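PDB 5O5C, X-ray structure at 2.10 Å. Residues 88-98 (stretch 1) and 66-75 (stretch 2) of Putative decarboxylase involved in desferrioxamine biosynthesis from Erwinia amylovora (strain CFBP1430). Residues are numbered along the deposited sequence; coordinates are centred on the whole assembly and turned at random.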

ATOM      1  N   GLU B  88       3.860   1.867 -28.006  1.00 28.76           N
ATOM      2  CA  GLU B  88       2.870   1.948 -29.108  1.00 35.66           C
ATOM      3  C   GLU B  88       1.548   1.214 -28.790  1.00 32.43           C
ATOM      4  O   GLU B  88       0.475   1.692 -29.111  1.00 32.62           O
ATOM      5  CB  GLU B  88       3.468   1.389 -30.424  1.00 37.04           C
ATOM      6  CG  GLU B  88       3.730   2.416 -31.513  1.00 42.05           C
ATOM      7  CD  GLU B  88       4.850   3.410 -31.235  1.00 48.09           C
ATOM      8  OE1 GLU B  88       5.909   3.035 -30.682  1.00 55.74           O
ATOM      9  OE2 GLU B  88       4.689   4.592 -31.613  1.00 49.31           O
ATOM     10  N   GLU B  89       1.657   0.011 -28.234  1.00 31.58           N
ATOM     11  CA  GLU B  89       0.519  -0.741 -27.725  1.00 29.80           C
ATOM     12  C   GLU B  89      -0.122  -0.087 -26.483  1.00 28.72           C
ATOM     13  O   GLU B  89      -1.332  -0.174 -26.306  1.00 28.70           O
ATOM     14  CB  GLU B  89       0.974  -2.164 -27.398  1.00 31.77           C
ATOM     15  CG  GLU B  89      -0.098  -3.090 -26.878  1.00 31.26           C
ATOM     16  CD  GLU B  89       0.468  -4.393 -26.356  1.00 29.25           C
ATOM     17  OE1 GLU B  89       1.353  -4.373 -25.513  1.00 33.74           O
ATOM     18  OE2 GLU B  89       0.007  -5.463 -26.737  1.00 28.67           O
ATOM     19  N   LEU B  90       0.695   0.558 -25.638  1.00 26.46           N
ATOM     20  CA  LEU B  90       0.193   1.207 -24.422  1.00 26.65           C
ATOM     21  C   LEU B  90      -0.660   2.375 -24.762  1.00 26.88           C
ATOM     22  O   LEU B  90      -1.706   2.601 -24.101  1.00 26.37           O
ATOM     23  CB  LEU B  90       1.320   1.667 -23.497  1.00 26.63           C
ATOM     24  CG  LEU B  90       0.852   1.993 -22.080  1.00 26.20           C
ATOM     25  CD1 LEU B  90       0.227   0.791 -21.411  1.00 25.90           C
ATOM     26  CD2 LEU B  90       1.983   2.511 -21.224  1.00 23.88           C
ATOM     27  N   LYS B  91      -0.200   3.127 -25.777  1.00 27.43           N
ATOM     28  CA  LYS B  91      -0.965   4.201 -26.383  1.00 30.41           C
ATOM     29  C   LYS B  91      -2.390   3.836 -26.571  1.00 26.90           C
ATOM     30  O   LYS B  91      -3.259   4.605 -26.190  1.00 29.59           O
ATOM     31  CB  LYS B  91      -0.418   4.615 -27.730  1.00 30.61           C
ATOM     32  CG  LYS B  91       0.699   5.625 -27.695  1.00 31.89           C
ATOM     33  CD  LYS B  91       0.984   6.079 -29.122  1.00 35.74           C
ATOM     34  CE  LYS B  91       2.394   6.610 -29.251  1.00 37.22           C
ATOM     35  NZ  LYS B  91       2.577   7.032 -30.656  1.00 40.05           N
ATOM     36  N   LYS B  92      -2.643   2.670 -27.143  1.00 30.78           N
ATOM     37  CA  LYS B  92      -4.010   2.296 -27.444  1.00 33.37           C
ATOM     38  C   LYS B  92      -4.744   1.663 -26.276  1.00 31.08           C
ATOM     39  O   LYS B  92      -5.911   2.017 -26.079  1.00 28.48           O
ATOM     40  CB  LYS B  92      -4.207   1.555 -28.792  1.00 41.15           C
ATOM     41  CG  LYS B  92      -3.334   0.354 -29.090  1.00 46.54           C
ATOM     42  CD  LYS B  92      -3.426  -0.022 -30.572  1.00 45.31           C
ATOM     43  CE  LYS B  92      -2.165  -0.773 -30.980  1.00 47.00           C
ATOM     44  NZ  LYS B  92      -2.403  -1.706 -32.117  1.00 49.08           N
ATOM     45  N   LEU B  93      -4.064   0.834 -25.468  1.00 28.80           N
ATOM     46  CA  LEU B  93      -4.722   0.074 -24.374  1.00 29.27           C
ATOM     47  C   LEU B  93      -4.968   0.847 -23.060  1.00 27.33           C
ATOM     48  O   LEU B  93      -5.798   0.448 -22.244  1.00 29.33           O
ATOM     49  CB  LEU B  93      -3.995  -1.263 -24.112  1.00 30.94           C
ATOM     50  CG  LEU B  93      -3.878  -2.188 -25.335  1.00 32.69           C
ATOM     51  CD1 LEU B  93      -3.027  -3.438 -25.065  1.00 35.53           C
ATOM     52  CD2 LEU B  93      -5.242  -2.593 -25.866  1.00 31.93           C
ATOM     53  N   TYR B  94      -4.333   1.989 -22.898  1.00 24.02           N
ATOM     54  CA  TYR B  94      -4.295   2.638 -21.632  1.00 23.30           C
ATOM     55  C   TYR B  94      -4.502   4.130 -21.793  1.00 22.73           C
ATOM     56  O   TYR B  94      -5.457   4.665 -21.224  1.00 18.81           O
ATOM     57  CB  TYR B  94      -2.993   2.307 -20.880  1.00 23.14           C
ATOM     58  CG  TYR B  94      -2.854   3.024 -19.568  1.00 20.57           C
ATOM     59  CD1 TYR B  94      -3.863   2.982 -18.634  1.00 19.56           C
ATOM     60  CD2 TYR B  94      -1.697   3.768 -19.255  1.00 23.56           C
ATOM     61  CE1 TYR B  94      -3.750   3.622 -17.465  1.00 19.15           C
ATOM     62  CE2 TYR B  94      -1.583   4.433 -18.044  1.00 21.07           C
ATOM     63  CZ  TYR B  94      -2.630   4.384 -17.172  1.00 20.72           C
ATOM     64  OH  TYR B  94      -2.597   5.005 -15.932  1.00 19.26           O
ATOM     65  N   LEU B  95      -3.609   4.785 -22.538  1.00 24.59           N
ATOM     66  CA  LEU B  95      -3.594   6.244 -22.631  1.00 25.98           C
ATOM     67  C   LEU B  95      -4.783   6.765 -23.405  1.00 30.87           C
ATOM     68  O   LEU B  95      -5.350   7.775 -23.017  1.00 33.38           O
ATOM     69  CB  LEU B  95      -2.325   6.775 -23.250  1.00 26.36           C
ATOM     70  CG  LEU B  95      -1.041   6.369 -22.547  1.00 23.24           C
ATOM     71  CD1 LEU B  95       0.166   6.641 -23.426  1.00 24.31           C
ATOM     72  CD2 LEU B  95      -0.843   6.925 -21.165  1.00 23.65           C
ATOM     73  N   ARG B  96      -5.212   6.003 -24.419  1.00 29.33           N
ATOM     74  CA  ARG B  96      -6.285   6.389 -25.286  1.00 29.31           C
ATOM     75  C   ARG B  96      -7.525   6.737 -24.460  1.00 25.99           C
ATOM     76  O   ARG B  96      -8.062   7.790 -24.636  1.00 21.98           O
ATOM     77  CB  ARG B  96      -6.622   5.277 -26.278  1.00 31.58           C
ATOM     78  CG  ARG B  96      -7.159   5.762 -27.592  1.00 38.51           C
ATOM     79  CD  ARG B  96      -7.466   4.609 -28.548  1.00 41.06           C
ATOM     80  NE  ARG B  96      -6.758   4.790 -29.811  1.00 47.11           N
ATOM     81  CZ  ARG B  96      -6.973   4.104 -30.938  1.00 45.92           C
ATOM     82  NH1 ARG B  96      -7.867   3.117 -31.009  1.00 50.24           N
ATOM     83  NH2 ARG B  96      -6.254   4.408 -31.997  1.00 45.83           N
ATOM     84  N   ASP B  97      -7.908   5.855 -23.536  1.00 24.24           N
ATOM     85  CA  ASP B  97      -9.148   5.971 -22.817  1.00 22.41           C
ATOM     86  C   ASP B  97      -8.967   6.291 -21.329  1.00 23.04           C
ATOM     87  O   ASP B  97      -9.911   6.190 -20.573  1.00 23.13           O
ATOM     88  CB  ASP B  97     -10.026   4.740 -23.052  1.00 21.27           C
ATOM     89  CG  ASP B  97     -10.332   4.473 -24.564  1.00 21.34           C
ATOM     90  OD1 ASP B  97     -11.006   5.288 -25.269  1.00 20.81           O
ATOM     91  OD2 ASP B  97      -9.941   3.395 -25.034  1.00 23.82           O
ATOM     92  N   ALA B  98      -7.764   6.689 -20.912  1.00 24.38           N
ATOM     93  CA  ALA B  98      -7.487   6.999 -19.518  1.00 25.99           C
ATOM     94  C   ALA B  98      -8.472   8.061 -19.051  1.00 24.91           C
ATOM     95  O   ALA B  98      -8.944   8.880 -19.830  1.00 26.55           O
ATOM     96  CB  ALA B  98      -6.070   7.542 -19.339  1.00 24.77           C
TER
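Stretch 2 (66-75) ELAREFSGVD

The contact between residues 66-75 and residues 88-98 is a small, largely apolar one, built around a single leucine, Leu 93, with charged side chains near its margin and no hydrogen bond from one stretch to the other. It illustrates a general principle: a buried leucine on a helix can form the centre of a contact with a neighbouring segment without any hydrogen bond between the two, while local hydrogen bonds run within each backbone.

Stretch 1 continues a helix that begins earlier in the chain, and the helix is not uniform. Leu 93 N donates to Glu 89 O at 3.0 Å in the usual alpha-helical pattern, whereas Leu 95 N reaches back to Leu 90 O at 3.3 Å, the mark of a wider pi-type turn spanning 91-95. Stretch 2 enters from a helix that begins earlier in the chain and includes Glu 66 to Ala 68; residues 69-72 keep helical torsions without the regular bonds. Shorter-span bonds appear instead, with Glu 70 N to Leu 67 O at 2.9 Å and Phe 71 N to Ala 68 O at 3.0 Å. A type I turn from Phe 71 to Val 74 then leads into an extended conformation at Val 74 and Asp 75.

The two segments run in opposite senses. Early residues of stretch 2 meet late residues of stretch 1: Leu 67 lies by Asp 97, Glu 70 by Leu 93, and Val 74 by Glu 89. The backbones are nearest around the second of these pairs, where the CA atoms of Leu 93 and Glu 70 are 7.2 Å apart; the CA atoms of Glu 89 and Val 74 are separated by 10.0 Å.

Leu 93 touches four residues of the partner. Its CA-to-CB bond points sideways, but the m,t rotamer brings the end of the side chain nearer, so that Leu 93 CD2 lies 3.6 Å from Glu 70 O and 3.7 Å from Glu 70 CB. The same methyl lies over one face of the Phe 71 ring. Phe 71 CZ in turn approaches Leu 93 CB at 3.7 Å and Leu 93 O at 3.5 Å, fitting the ring against both side chain and backbone. Leu 93 CD1 meets Val 74 CG2 more loosely, at 4.3 Å, and Leu 93 O is 4.1 Å from Leu 67 CD2.

Around this centre, acidic groups abut aliphatic carbon: Asp 97 OD2 is 3.9 Å from Leu 67 CD1, and Glu 89 OE2 is 3.8 Å from Val 74 CG1. The other carboxylate oxygen of each acid is hydrogen-bonded elsewhere in the structure. At the margin, Arg 96 NH1 stands 4.2 Å from Glu 70 OE2, opposite charges near each other but beyond a salt bridge. One residue, Leu 93, contributes 106 Å² of the 368 Å² buried on the two sides together, the largest share of any residue.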

ATOM      1  N   GLU B  66     -16.308  -2.487 -24.601  1.00 31.43           N
ATOM      2  CA  GLU B  66     -15.651  -2.044 -25.852  1.00 30.04           C
ATOM      3  C   GLU B  66     -14.123  -2.163 -25.707  1.00 28.94           C
ATOM      4  O   GLU B  66     -13.455  -2.694 -26.585  1.00 29.20           O
ATOM      5  CB  GLU B  66     -16.064  -0.630 -26.255  1.00 30.03           C
ATOM      6  CG  GLU B  66     -17.542  -0.478 -26.641  1.00 30.14           C
ATOM      7  CD  GLU B  66     -18.065   0.978 -26.629  1.00 28.27           C
ATOM      8  OE1 GLU B  66     -17.393   1.903 -26.170  1.00 26.54           O
ATOM      9  OE2 GLU B  66     -19.198   1.209 -27.077  1.00 26.80           O
ATOM     10  N   LEU B  67     -13.580  -1.738 -24.571  1.00 27.44           N
ATOM     11  CA  LEU B  67     -12.140  -1.803 -24.388  1.00 26.63           C
ATOM     12  C   LEU B  67     -11.642  -3.244 -24.246  1.00 25.00           C
ATOM     13  O   LEU B  67     -10.583  -3.562 -24.798  1.00 21.94           O
ATOM     14  CB  LEU B  67     -11.671  -0.926 -23.228  1.00 27.63           C
ATOM     15  CG  LEU B  67     -10.166  -0.783 -23.064  1.00 28.56           C
ATOM     16  CD1 LEU B  67      -9.435  -0.355 -24.324  1.00 32.68           C
ATOM     17  CD2 LEU B  67      -9.892   0.199 -21.940  1.00 28.20           C
ATOM     18  N   ALA B  68     -12.400  -4.101 -23.563  1.00 24.41           N
ATOM     19  CA  ALA B  68     -11.999  -5.505 -23.350  1.00 29.51           C
ATOM     20  C   ALA B  68     -11.783  -6.228 -24.684  1.00 30.86           C
ATOM     21  O   ALA B  68     -10.960  -7.130 -24.751  1.00 28.54           O
ATOM     22  CB  ALA B  68     -12.993  -6.263 -22.487  1.00 32.29           C
ATOM     23  N   ARG B  69     -12.462  -5.768 -25.748  1.00 32.71           N
ATOM     24  CA  ARG B  69     -12.228  -6.286 -27.093  1.00 31.04           C
ATOM     25  C   ARG B  69     -10.794  -6.200 -27.517  1.00 31.56           C
ATOM     26  O   ARG B  69     -10.318  -7.071 -28.197  1.00 33.40           O
ATOM     27  CB  ARG B  69     -13.032  -5.543 -28.153  1.00 32.53           C
ATOM     28  CG  ARG B  69     -14.481  -5.874 -28.164  1.00 35.70           C
ATOM     29  CD  ARG B  69     -15.210  -5.030 -29.197  1.00 33.92           C
ATOM     30  NE  ARG B  69     -16.640  -5.209 -29.019  1.00 36.36           N
ATOM     31  CZ  ARG B  69     -17.583  -4.666 -29.787  1.00 42.80           C
ATOM     32  NH1 ARG B  69     -17.266  -3.938 -30.857  1.00 46.03           N
ATOM     33  NH2 ARG B  69     -18.861  -4.896 -29.511  1.00 48.92           N
ATOM     34  N   GLU B  70     -10.105  -5.128 -27.151  1.00 31.80           N
ATOM     35  CA  GLU B  70      -8.694  -5.010 -27.516  1.00 33.37           C
ATOM     36  C   GLU B  70      -7.730  -5.728 -26.584  1.00 29.86           C
ATOM     37  O   GLU B  70      -6.559  -5.788 -26.868  1.00 29.39           O
ATOM     38  CB  GLU B  70      -8.310  -3.554 -27.627  1.00 35.84           C
ATOM     39  CG  GLU B  70      -8.875  -2.873 -28.841  1.00 34.30           C
ATOM     40  CD  GLU B  70      -8.556  -1.395 -28.832  1.00 37.22           C
ATOM     41  OE1 GLU B  70      -7.788  -0.946 -27.970  1.00 50.15           O
ATOM     42  OE2 GLU B  70      -9.092  -0.665 -29.664  1.00 41.14           O
ATOM     43  N   PHE B  71      -8.215  -6.263 -25.474  1.00 26.97           N
ATOM     44  CA  PHE B  71      -7.370  -7.013 -24.553  1.00 25.83           C
ATOM     45  C   PHE B  71      -7.360  -8.515 -24.852  1.00 26.16           C
ATOM     46  O   PHE B  71      -6.551  -9.273 -24.305  1.00 23.90           O
ATOM     47  CB  PHE B  71      -7.818  -6.702 -23.113  1.00 26.61           C
ATOM     48  CG  PHE B  71      -7.229  -5.405 -22.576  1.00 26.71           C
ATOM     49  CD1 PHE B  71      -7.818  -4.167 -22.859  1.00 27.59           C
ATOM     50  CD2 PHE B  71      -6.060  -5.422 -21.871  1.00 24.02           C
ATOM     51  CE1 PHE B  71      -7.237  -2.969 -22.413  1.00 27.93           C
ATOM     52  CE2 PHE B  71      -5.474  -4.239 -21.405  1.00 25.92           C
ATOM     53  CZ  PHE B  71      -6.065  -3.012 -21.654  1.00 26.38           C
ATOM     54  N   SER B  72      -8.265  -8.965 -25.718  1.00 24.45           N
ATOM     55  CA  SER B  72      -8.639 -10.334 -25.678  1.00 24.90           C
ATOM     56  C   SER B  72      -7.518 -11.170 -26.317  1.00 25.98           C
ATOM     57  O   SER B  72      -7.121 -12.121 -25.731  1.00 26.80           O
ATOM     58  CB  SER B  72     -10.028 -10.527 -26.275  1.00 26.13           C
ATOM     59  OG  SER B  72      -9.966 -10.360 -27.638  1.00 27.89           O
ATOM     60  N   GLY B  73      -6.924 -10.745 -27.430  1.00 28.64           N
ATOM     61  CA  GLY B  73      -5.779 -11.501 -28.012  1.00 31.64           C
ATOM     62  C   GLY B  73      -4.363 -11.126 -27.589  1.00 29.74           C
ATOM     63  O   GLY B  73      -3.426 -11.553 -28.212  1.00 29.67           O
ATOM     64  N   VAL B  74      -4.204 -10.325 -26.536  1.00 30.69           N
ATOM     65  CA  VAL B  74      -2.892 -10.031 -25.996  1.00 29.12           C
ATOM     66  C   VAL B  74      -2.463 -11.184 -25.105  1.00 27.46           C
ATOM     67  O   VAL B  74      -3.194 -11.688 -24.231  1.00 28.02           O
ATOM     68  CB  VAL B  74      -2.804  -8.658 -25.257  1.00 30.91           C
ATOM     69  CG1 VAL B  74      -1.387  -8.391 -24.785  1.00 28.18           C
ATOM     70  CG2 VAL B  74      -3.238  -7.537 -26.191  1.00 29.15           C
ATOM     71  N   ASP B  75      -1.247 -11.613 -25.315  1.00 26.72           N
ATOM     72  CA  ASP B  75      -0.798 -12.816 -24.647  1.00 28.54           C
ATOM     73  C   ASP B  75       0.529 -12.527 -24.000  1.00 28.55           C
ATOM     74  O   ASP B  75       1.562 -12.411 -24.680  1.00 31.51           O
ATOM     75  CB  ASP B  75      -0.670 -13.943 -25.653  1.00 33.66           C
ATOM     76  CG  ASP B  75      -0.037 -15.164 -25.053  1.00 34.31           C
ATOM     77  OD1 ASP B  75       0.460 -15.100 -23.902  1.00 38.18           O
ATOM     78  OD2 ASP B  75      -0.037 -16.173 -25.732  1.00 36.78           O
TER